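Local coordinates for protein nucleoside hydrolase, putative (Trypanosoma brucei, PDB 3FZ0) that belongs to the nucleoside hydrolase family and binds a calcium ion at the end of its central sheet, at residues Val5-Asp14 with Asp125-Pro136; Ala20-Thr28 with Ile53-Ile64. The protein carries 2 engineered substitutions. All blocks are in the same frame, centred on the assembly; numbering follows the deposited sequence. Where two conformers were deposited one is given.

Interaction 1. Residues Val5-Asp14 with Asp125-Pro136; sequences VHRKLIIDTD and DDVVYQLVALGP. With CA (calcium ion), chain G.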
loop_
_atom_site.group_PDB
_atom_site.type_symbol
_atom_site.label_atom_id
_atom_site.label_comp_id
_atom_site.label_asym_id
_atom_site.label_seq_id
_atom_site.Cartn_x
_atom_site.Cartn_y
_atom_site.Cartn_z
ATOM N N VAL B 5 41.706 -6.498 -21.210
ATOM C CA VAL B 5 40.820 -5.977 -20.106
ATOM C C VAL B 5 40.571 -7.024 -19.042
ATOM O O VAL B 5 39.909 -8.040 -19.284
ATOM C CB VAL B 5 39.436 -5.536 -20.598
ATOM C CG1 VAL B 5 38.525 -5.189 -19.421
ATOM C CG2 VAL B 5 39.553 -4.348 -21.581
ATOM N N HIS B 6 41.080 -6.764 -17.853
ATOM C CA HIS B 6 40.961 -7.652 -16.704
ATOM C C HIS B 6 39.770 -7.212 -15.872
ATOM O O HIS B 6 39.649 -6.049 -15.575
ATOM C CB HIS B 6 42.212 -7.521 -15.829
ATOM C CG HIS B 6 43.446 -8.112 -16.427
ATOM N ND1 HIS B 6 43.522 -8.510 -17.743
ATOM C CD2 HIS B 6 44.669 -8.341 -15.892
ATOM C CE1 HIS B 6 44.734 -8.976 -17.990
ATOM N NE2 HIS B 6 45.447 -8.884 -16.883
ATOM N N ARG B 7 38.929 -8.130 -15.473
ATOM C CA ARG B 7 37.815 -7.809 -14.615
ATOM C C ARG B 7 38.128 -8.233 -13.177
ATOM O O ARG B 7 38.651 -9.315 -12.931
ATOM C CB ARG B 7 36.545 -8.512 -15.119
ATOM C CG ARG B 7 35.917 -7.864 -16.346
ATOM C CD ARG B 7 34.941 -8.774 -17.065
ATOM N NE ARG B 7 34.811 -8.416 -18.477
ATOM C CZ ARG B 7 33.860 -7.620 -18.945
ATOM N NH1 ARG B 7 32.962 -7.114 -18.116
ATOM N NH2 ARG B 7 33.799 -7.335 -20.234
ATOM N N LYS B 8 37.801 -7.373 -12.224
ATOM C CA LYS B 8 37.881 -7.720 -10.809
ATOM C C LYS B 8 36.466 -7.708 -10.303
ATOM O O LYS B 8 35.804 -6.683 -10.373
ATOM C CB LYS B 8 38.717 -6.689 -10.030
ATOM C CG LYS B 8 40.096 -6.388 -10.608
ATOM C CD LYS B 8 40.924 -7.650 -10.690
ATOM C CE LYS B 8 42.388 -7.357 -11.050
ATOM N NZ LYS B 8 43.029 -8.633 -11.547
ATOM N N LEU B 9 35.974 -8.832 -9.815
ATOM C CA LEU B 9 34.580 -8.897 -9.354
ATOM C C LEU B 9 34.407 -9.016 -7.858
ATOM O O LEU B 9 35.155 -9.692 -7.186
ATOM C CB LEU B 9 33.829 -10.055 -9.980
ATOM C CG LEU B 9 33.856 -10.358 -11.466
ATOM C CD1 LEU B 9 32.651 -11.292 -11.733
ATOM C CD2 LEU B 9 33.782 -9.098 -12.318
ATOM N N ILE B 10 33.397 -8.337 -7.354
ATOM C CA ILE B 10 32.838 -8.565 -6.033
ATOM C C ILE B 10 31.584 -9.371 -6.316
ATOM O O ILE B 10 30.778 -9.014 -7.181
ATOM C CB ILE B 10 32.453 -7.228 -5.358
ATOM C CG1 ILE B 10 33.652 -6.270 -5.340
ATOM C CG2 ILE B 10 31.881 -7.466 -3.961
ATOM C CD1 ILE B 10 33.258 -4.828 -5.061
ATOM N N ILE B 11 31.420 -10.486 -5.635
ATOM C CA ILE B 11 30.212 -11.261 -5.837
ATOM C C ILE B 11 29.453 -11.322 -4.514
ATOM O O ILE B 11 29.960 -11.799 -3.481
ATOM C CB ILE B 11 30.492 -12.681 -6.416
ATOM C CG1 ILE B 11 31.080 -12.571 -7.822
ATOM C CG2 ILE B 11 29.187 -13.517 -6.453
ATOM C CD1 ILE B 11 31.604 -13.865 -8.381
ATOM N N ASP B 12 28.252 -10.779 -4.535
ATOM C CA ASP B 12 27.395 -10.797 -3.358
ATOM C C ASP B 12 26.394 -11.891 -3.562
ATOM O O ASP B 12 25.778 -11.964 -4.609
ATOM C CB ASP B 12 26.721 -9.446 -3.164
ATOM C CG ASP B 12 26.005 -9.352 -1.840
ATOM O OD1 ASP B 12 24.805 -9.689 -1.833
ATOM O OD2 ASP B 12 26.622 -8.987 -0.812
ATOM N N THR B 13 26.239 -12.751 -2.566
ATOM C CA THR B 13 25.571 -14.016 -2.781
ATOM C C THR B 13 24.884 -14.591 -1.536
ATOM O O THR B 13 25.346 -14.385 -0.401
ATOM C CB THR B 13 26.576 -15.094 -3.376
ATOM O OG1 THR B 13 25.902 -16.343 -3.555
ATOM C CG2 THR B 13 27.759 -15.314 -2.452
ATOM N N ASP B 14 23.793 -15.320 -1.760
ATOM C CA ASP B 14 23.161 -16.077 -0.694
ATOM C C ASP B 14 23.454 -17.592 -0.765
ATOM O O ASP B 14 22.772 -18.405 -0.116
ATOM C CB ASP B 14 21.655 -15.788 -0.585
ATOM C CG ASP B 14 20.835 -16.326 -1.769
ATOM O OD1 ASP B 14 21.350 -16.420 -2.903
ATOM O OD2 ASP B 14 19.642 -16.631 -1.573
ATOM N N ASP B 125 42.231 1.900 -17.909
ATOM C CA ASP B 125 41.860 1.335 -19.209
ATOM C C ASP B 125 41.886 -0.193 -19.160
ATOM O O ASP B 125 41.002 -0.838 -19.735
ATOM C CB ASP B 125 42.826 1.827 -20.289
ATOM C CG ASP B 125 42.875 3.335 -20.377
ATOM O OD1 ASP B 125 41.817 3.978 -20.197
ATOM O OD2 ASP B 125 43.972 3.875 -20.614
ATOM N N ASP B 126 42.882 -0.738 -18.443
ATOM C CA ASP B 126 43.148 -2.187 -18.331
ATOM C C ASP B 126 42.472 -2.943 -17.178
ATOM O O ASP B 126 42.536 -4.162 -17.145
ATOM C CB ASP B 126 44.666 -2.455 -18.259
ATOM C CG ASP B 126 45.381 -2.147 -19.566
ATOM O OD1 ASP B 126 44.718 -2.178 -20.634
ATOM O OD2 ASP B 126 46.602 -1.871 -19.533
ATOM N N VAL B 127 41.856 -2.238 -16.234
ATOM C CA VAL B 127 41.261 -2.888 -15.061
ATOM C C VAL B 127 39.900 -2.283 -14.772
ATOM O O VAL B 127 39.752 -1.054 -14.607
ATOM C CB VAL B 127 42.132 -2.749 -13.765
ATOM C CG1 VAL B 127 41.377 -3.298 -12.551
ATOM C CG2 VAL B 127 43.489 -3.438 -13.909
ATOM N N VAL B 128 38.901 -3.137 -14.690
ATOM C CA VAL B 128 37.559 -2.673 -14.440
ATOM C C VAL B 128 36.966 -3.518 -13.310
ATOM O O VAL B 128 37.119 -4.761 -13.267
ATOM C CB VAL B 128 36.697 -2.670 -15.739
ATOM C CG1 VAL B 128 36.252 -4.088 -16.131
ATOM C CG2 VAL B 128 35.497 -1.798 -15.568
ATOM N N TYR B 129 36.320 -2.835 -12.376
ATOM C CA TYR B 129 35.698 -3.501 -11.248
ATOM C C TYR B 129 34.211 -3.626 -11.502
ATOM O O TYR B 129 33.590 -2.683 -12.003
ATOM C CB TYR B 129 35.928 -2.707 -9.971
ATOM C CG TYR B 129 37.370 -2.667 -9.539
ATOM C CD1 TYR B 129 38.306 -1.865 -10.198
ATOM C CD2 TYR B 129 37.808 -3.411 -8.447
ATOM C CE1 TYR B 129 39.655 -1.821 -9.777
ATOM C CE2 TYR B 129 39.157 -3.366 -8.018
ATOM C CZ TYR B 129 40.071 -2.591 -8.689
ATOM O OH TYR B 129 41.404 -2.555 -8.264
ATOM N N GLN B 130 33.645 -4.788 -11.163
ATOM C CA GLN B 130 32.212 -5.046 -11.335
ATOM C C GLN B 130 31.645 -5.715 -10.086
ATOM O O GLN B 130 32.343 -6.499 -9.408
ATOM C CB GLN B 130 31.975 -5.954 -12.548
ATOM C CG GLN B 130 32.347 -5.338 -13.859
ATOM C CD GLN B 130 32.079 -6.246 -15.036
ATOM O OE1 GLN B 130 32.840 -7.173 -15.308
ATOM N NE2 GLN B 130 31.003 -5.972 -15.762
ATOM N N LEU B 131 30.395 -5.384 -9.773
ATOM C CA LEU B 131 29.712 -5.993 -8.659
ATOM C C LEU B 131 28.626 -6.803 -9.295
ATOM O O LEU B 131 27.856 -6.272 -10.088
ATOM C CB LEU B 131 29.110 -4.929 -7.745
ATOM C CG LEU B 131 28.613 -5.274 -6.323
ATOM C CD1 LEU B 131 28.126 -4.022 -5.660
ATOM C CD2 LEU B 131 27.502 -6.277 -6.304
ATOM N N VAL B 132 28.591 -8.099 -8.999
ATOM C CA VAL B 132 27.507 -8.948 -9.443
ATOM C C VAL B 132 26.761 -9.434 -8.213
ATOM O O VAL B 132 27.371 -10.014 -7.331
ATOM C CB VAL B 132 28.056 -10.144 -10.198
ATOM C CG1 VAL B 132 26.882 -10.991 -10.799
ATOM C CG2 VAL B 132 29.027 -9.648 -11.261
ATOM N N ALA B 133 25.460 -9.203 -8.149
ATOM C CA ALA B 133 24.668 -9.493 -6.959
ATOM C C ALA B 133 23.773 -10.664 -7.259
ATOM O O ALA B 133 22.932 -10.589 -8.172
ATOM C CB ALA B 133 23.784 -8.270 -6.586
ATOM N N LEU B 134 23.909 -11.732 -6.478
ATOM C CA LEU B 134 23.173 -12.960 -6.738
ATOM C C LEU B 134 22.172 -13.310 -5.650
ATOM O O LEU B 134 21.706 -14.464 -5.567
ATOM C CB LEU B 134 24.151 -14.117 -6.925
ATOM C CG LEU B 134 25.293 -13.900 -7.923
ATOM C CD1 LEU B 134 26.232 -15.105 -7.962
ATOM C CD2 LEU B 134 24.749 -13.574 -9.327
ATOM N N GLY B 135 21.838 -12.350 -4.809
ATOM C CA GLY B 135 20.854 -12.595 -3.768
ATOM C C GLY B 135 20.040 -11.354 -3.480
ATOM O O GLY B 135 19.983 -10.430 -4.312
ATOM N N PRO B 136 19.360 -11.334 -2.327
ATOM C CA PRO B 136 18.694 -10.119 -1.953
ATOM C C PRO B 136 19.733 -9.018 -1.907
ATOM O O PRO B 136 20.886 -9.282 -1.527
ATOM C CB PRO B 136 18.180 -10.444 -0.555
ATOM C CG PRO B 136 17.967 -11.912 -0.571
ATOM C CD PRO B 136 19.102 -12.427 -1.366
HETATM CA CA CA G . 21.270 -16.693 -5.330
HETATM O O HOH W 1 23.239 -7.904 -0.628
HETATM O O HOH W 2 19.776 -15.903 -6.884
HETATM O O HOH W 3 18.963 -16.143 -4.040
HETATM O O HOH W 4 19.982 -18.732 -5.751
#
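Gln130 sets its OE1 against CG and CD of Arg7, 3.2 Å from Arg7 CD, the two side chains crossing at a slant, and it lies beside Leu9, whose CD2 rests 3.6 Å from Gln130 CB. The arginine chain is extended from CG to NE, and this brings NH1 to Gln130 OE1 at 2.8 Å. The acceptor sits at the edge of the guanidinium, near its plane, but the donor stands above the amide's carbonyl plane, and the two flat groups are turned 45° apart. The amide's other end is held too, Gln130 NE2 bonding to the backbone of Pro160, so its rotation is fixed from both sides. On the face carrying Lys8 and Tyr129, Lys8 CB makes an off-centre CH-pi contact 4.2 Å from the centroid of the Tyr129 ring, while the bend at chi2 (-59°) leads the amine away to a salt bridge with Glu33. Between these two sets of side chains run two neighbouring parallel strands of the central sheet, in a Rossmann-like alpha/beta core, joined by an unbroken ladder of backbone hydrogen bonds from His6 to Leu134. Its last rung, Leu134 N to Asp12 O, measures 2.7 Å. Just beyond, the strand ends supply the metal site: the calcium ion is bound by Asp14 OD1 at 2.4 Å and by Leu134 O at 2.3 Å. Three waters, Asp19 and Asp283 contribute further ligands. Asp14 OD2 accepts a hydrogen bond from the backbone N of Asn43. A water donates to Asp12 OD1 (2.7 Å) and to Pro136 O, bridging the two segments, while Asp12 OD2 is held by Thr38 and Asn139.

Interaction 2. Residues Ala20-Thr28 with Ile53-Ile64; sequences AIAIMLAMT and IGKLLDLYDADI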
loop_
_atom_site.group_PDB
_atom_site.type_symbol
_atom_site.label_atom_id
_atom_site.label_comp_id
_atom_site.label_asym_id
_atom_site.label_seq_id
_atom_site.Cartn_x
_atom_site.Cartn_y
_atom_site.Cartn_z
ATOM N N ALA B 20 26.753 -21.228 -6.457
ATOM C CA ALA B 20 28.019 -21.949 -6.565
ATOM C C ALA B 20 28.446 -22.098 -8.020
ATOM O O ALA B 20 29.597 -21.821 -8.316
ATOM C CB ALA B 20 27.958 -23.305 -5.867
ATOM N N ILE B 21 27.540 -22.532 -8.910
ATOM C CA ILE B 21 27.835 -22.631 -10.350
ATOM C C ILE B 21 28.266 -21.250 -10.896
ATOM O O ILE B 21 29.209 -21.153 -11.684
ATOM C CB ILE B 21 26.604 -23.148 -11.188
ATOM C CG1 ILE B 21 26.178 -24.550 -10.728
ATOM C CG2 ILE B 21 26.909 -23.104 -12.731
ATOM C CD1 ILE B 21 27.245 -25.629 -10.868
ATOM N N ALA B 22 27.572 -20.194 -10.478
ATOM C CA ALA B 22 27.937 -18.829 -10.917
ATOM C C ALA B 22 29.365 -18.418 -10.496
ATOM O O ALA B 22 30.129 -17.838 -11.295
ATOM C CB ALA B 22 26.919 -17.806 -10.414
ATOM N N ILE B 23 29.718 -18.711 -9.240
ATOM C CA ILE B 23 31.053 -18.367 -8.737
ATOM C C ILE B 23 32.103 -19.225 -9.454
ATOM O O ILE B 23 33.174 -18.730 -9.797
ATOM C CB ILE B 23 31.136 -18.472 -7.178
ATOM C CG1 ILE B 23 30.176 -17.449 -6.538
ATOM C CG2 ILE B 23 32.549 -18.249 -6.694
ATOM C CD1 ILE B 23 29.737 -17.750 -5.110
ATOM N N MET B 24 31.767 -20.483 -9.706
ATOM C CA MET B 24 32.604 -21.374 -10.485
ATOM C C MET B 24 32.849 -20.810 -11.876
ATOM O O MET B 24 33.967 -20.871 -12.401
ATOM C CB MET B 24 32.007 -22.787 -10.553
ATOM C CG MET B 24 31.999 -23.558 -9.208
ATOM S SD MET B 24 31.249 -25.219 -9.318
ATOM C CE MET B 24 32.672 -26.237 -9.605
ATOM N N LEU B 25 31.821 -20.211 -12.451
ATOM C CA LEU B 25 31.925 -19.668 -13.792
ATOM C C LEU B 25 32.861 -18.455 -13.776
ATOM O O LEU B 25 33.822 -18.382 -14.583
ATOM C CB LEU B 25 30.543 -19.324 -14.338
ATOM C CG LEU B 25 30.285 -19.119 -15.834
ATOM C CD1 LEU B 25 28.782 -19.039 -16.071
ATOM C CD2 LEU B 25 30.921 -17.896 -16.358
ATOM N N ALA B 26 32.611 -17.518 -12.862
ATOM C CA ALA B 26 33.538 -16.381 -12.648
ATOM C C ALA B 26 34.995 -16.811 -12.434
ATOM O O ALA B 26 35.894 -16.181 -12.971
ATOM C CB ALA B 26 33.084 -15.547 -11.483
ATOM N N MET B 27 35.208 -17.891 -11.675
ATOM C CA MET B 27 36.555 -18.302 -11.318
ATOM C C MET B 27 37.303 -19.085 -12.366
ATOM O O MET B 27 38.463 -19.389 -12.142
ATOM C CB MET B 27 36.545 -19.096 -10.019
ATOM C CG MET B 27 36.463 -18.224 -8.795
ATOM S SD MET B 27 36.419 -19.238 -7.333
ATOM C CE MET B 27 35.255 -20.472 -7.861
ATOM N N THR B 28 36.656 -19.442 -13.473
ATOM C CA THR B 28 37.270 -20.331 -14.478
ATOM C C THR B 28 37.299 -19.641 -15.835
ATOM O O THR B 28 37.486 -20.247 -16.854
ATOM C CB THR B 28 36.516 -21.672 -14.621
ATOM O OG1 THR B 28 35.123 -21.439 -14.955
ATOM C CG2 THR B 28 36.650 -22.492 -13.349
ATOM N N ILE B 53 30.354 -21.202 1.015
ATOM C CA ILE B 53 31.461 -20.531 0.334
ATOM C C ILE B 53 32.805 -21.178 0.709
ATOM O O ILE B 53 33.624 -21.457 -0.166
ATOM C CB ILE B 53 31.499 -18.977 0.591
ATOM C CG1 ILE B 53 30.290 -18.257 -0.019
ATOM C CG2 ILE B 53 32.773 -18.351 0.008
ATOM C CD1 ILE B 53 29.913 -18.701 -1.442
ATOM N N GLY B 54 33.000 -21.473 1.990
ATOM C CA GLY B 54 34.202 -22.116 2.464
ATOM C C GLY B 54 34.433 -23.450 1.818
ATOM O O GLY B 54 35.576 -23.759 1.443
ATOM N N LYS B 55 33.373 -24.257 1.678
ATOM C CA LYS B 55 33.483 -25.571 0.997
ATOM C C LYS B 55 33.777 -25.389 -0.482
ATOM O O LYS B 55 34.594 -26.132 -1.035
ATOM C CB LYS B 55 32.228 -26.433 1.195
ATOM C CG LYS B 55 31.978 -26.829 2.659
ATOM C CD LYS B 55 30.572 -27.338 2.885
ATOM C CE LYS B 55 30.424 -27.842 4.296
ATOM N NZ LYS B 55 29.182 -28.600 4.500
ATOM N N LEU B 56 33.140 -24.394 -1.118
ATOM C CA LEU B 56 33.441 -24.105 -2.527
ATOM C C LEU B 56 34.896 -23.629 -2.753
ATOM O O LEU B 56 35.549 -24.076 -3.685
ATOM C CB LEU B 56 32.449 -23.088 -3.090
ATOM C CG LEU B 56 32.674 -22.575 -4.524
ATOM C CD1 LEU B 56 32.571 -23.708 -5.552
ATOM C CD2 LEU B 56 31.619 -21.480 -4.814
ATOM N N LEU B 57 35.420 -22.759 -1.884
ATOM C CA LEU B 57 36.804 -22.312 -2.041
ATOM C C LEU B 57 37.861 -23.384 -1.685
ATOM O O LEU B 57 38.968 -23.368 -2.249
ATOM C CB LEU B 57 37.058 -21.012 -1.279
ATOM C CG LEU B 57 36.147 -19.833 -1.641
ATOM C CD1 LEU B 57 36.430 -18.627 -0.763
ATOM C CD2 LEU B 57 36.186 -19.465 -3.133
ATOM N N ASP B 58 37.542 -24.294 -0.757
ATOM C CA ASP B 58 38.370 -25.497 -0.539
ATOM C C ASP B 58 38.620 -26.237 -1.847
ATOM O O ASP B 58 39.764 -26.549 -2.176
ATOM C CB ASP B 58 37.700 -26.465 0.448
ATOM C CG ASP B 58 37.794 -25.999 1.886
ATOM O OD1 ASP B 58 38.671 -25.142 2.204
ATOM O OD2 ASP B 58 37.014 -26.521 2.709
ATOM N N LEU B 59 37.539 -26.486 -2.592
ATOM C CA LEU B 59 37.611 -27.166 -3.870
ATOM C C LEU B 59 38.695 -26.555 -4.774
ATOM O O LEU B 59 39.483 -27.266 -5.360
ATOM C CB LEU B 59 36.242 -27.144 -4.536
ATOM C CG LEU B 59 36.029 -28.051 -5.753
ATOM C CD1 LEU B 59 36.168 -29.545 -5.346
ATOM C CD2 LEU B 59 34.687 -27.791 -6.409
ATOM N N TYR B 60 38.746 -25.230 -4.838
ATOM C CA TYR B 60 39.681 -24.511 -5.698
ATOM C C TYR B 60 41.025 -24.204 -5.053
ATOM O O TYR B 60 41.945 -23.753 -5.716
ATOM C CB TYR B 60 39.037 -23.206 -6.159
ATOM C CG TYR B 60 38.009 -23.435 -7.223
ATOM C CD1 TYR B 60 36.670 -23.710 -6.891
ATOM C CD2 TYR B 60 38.371 -23.413 -8.570
ATOM C CE1 TYR B 60 35.726 -23.938 -7.885
ATOM C CE2 TYR B 60 37.428 -23.641 -9.553
ATOM C CZ TYR B 60 36.123 -23.897 -9.208
ATOM O OH TYR B 60 35.206 -24.113 -10.198
ATOM N N ASP B 61 41.117 -24.436 -3.752
ATOM C CA ASP B 61 42.218 -23.926 -2.957
ATOM C C ASP B 61 42.424 -22.444 -3.059
ATOM O O ASP B 61 43.551 -21.995 -3.028
ATOM C CB ASP B 61 43.499 -24.576 -3.397
ATOM C CG ASP B 61 44.071 -25.414 -2.348
ATOM O OD1 ASP B 61 44.542 -24.848 -1.318
ATOM O OD2 ASP B 61 44.035 -26.642 -2.567
ATOM N N ALA B 62 41.349 -21.686 -3.210
ATOM C CA ALA B 62 41.463 -20.248 -3.462
ATOM C C ALA B 62 41.525 -19.474 -2.156
ATOM O O ALA B 62 40.767 -19.768 -1.218
ATOM C CB ALA B 62 40.294 -19.764 -4.304
ATOM N N ASP B 63 42.408 -18.480 -2.099
ATOM C CA ASP B 63 42.484 -17.611 -0.927
ATOM C C ASP B 63 41.653 -16.325 -1.047
ATOM O O ASP B 63 41.946 -15.328 -0.402
ATOM C CB ASP B 63 43.941 -17.346 -0.536
ATOM C CG ASP B 63 44.684 -18.644 -0.160
ATOM O OD1 ASP B 63 44.054 -19.522 0.497
ATOM O OD2 ASP B 63 45.881 -18.814 -0.535
ATOM N N ILE B 64 40.588 -16.363 -1.831
ATOM C CA ILE B 64 39.621 -15.252 -1.916
ATOM C C ILE B 64 38.952 -14.960 -0.553
ATOM O O ILE B 64 38.396 -15.863 0.052
ATOM C CB ILE B 64 38.525 -15.594 -2.941
ATOM C CG1 ILE B 64 39.162 -15.903 -4.305
ATOM C CG2 ILE B 64 37.513 -14.484 -3.064
ATOM C CD1 ILE B 64 38.154 -16.450 -5.314
#
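Helices 20-27 and 53-60 run in broadly the same direction, their axes 35° apart and 11.2 Å from each other at closest approach, a separation wide enough for large side chains to fill the interface. Such a pair illustrates the Rossmann-like layering of nucleoside hydrolases, in which successive helices following parallel strands pack against one another beside the sheet. Leu56 reaches across with both branches. Its CG lies anti to the backbone N (chi1 175°), which carries the fork toward the other helix: CD1 meets Met24 CG at 3.7 Å, while CD2 settles against CB and CG2 of Ile23 and beside Ala20. One turn before Leu56, Ile53 meets the same isoleucine, CD1 to CD1 of Ile23 at 3.8 Å, the two side chains crossing at about a right angle. Farther along, Tyr60 meets both methionines, one over a face and one at the edge. Met27 bends at its last torsion (chi3 -44°) and lays its methyl over one ring face, CE standing 3.7 Å from the Tyr60 centroid and offset toward the rim. The sulfur lies over the same face at 4.6 Å from the centroid, making this a Met-aromatic contact as well as a CH-pi one; SD also touches Ile64 CD1. Met24 comes instead to the edge of the ring, with CG near its plane, and its CG and CE both lie 3.4 Å from Tyr60 OH. Trp242 stacks on the Tyr60 ring from outside the pair. Helix 53-60 finishes in a Schellman motif, Asp61 taking a positive phi, and from there the chain turns back to bring Ile64 to Met27. On the other segment, Thr28 CG2 lies 3.8 Å from Tyr60 OH, while Thr28 OG1 donates a 2.9 Å hydrogen bond to Met24 O.

Overall arrangement
From the N terminus the chain enters strand 6-13, passes Asp14 and turns directly into helix 17-27, so interactions 1 and 2 share a continuous first beta-alpha unit. Strand 32-39 and helix 46-60 follow, and the pairing of 20-28 with 53-64 closes a short loop of 24 residues. Only after a further excursion does strand 127-133 return beside the first strand, closing the much longer loop of interaction 1, within which interaction 2 lies wholly. One contact joins neighbours inside the sheet, the other joins helices in the layer beside it. The two meet where Leu134 and Ile11 pack against Ala22, Ile23 and Ala26.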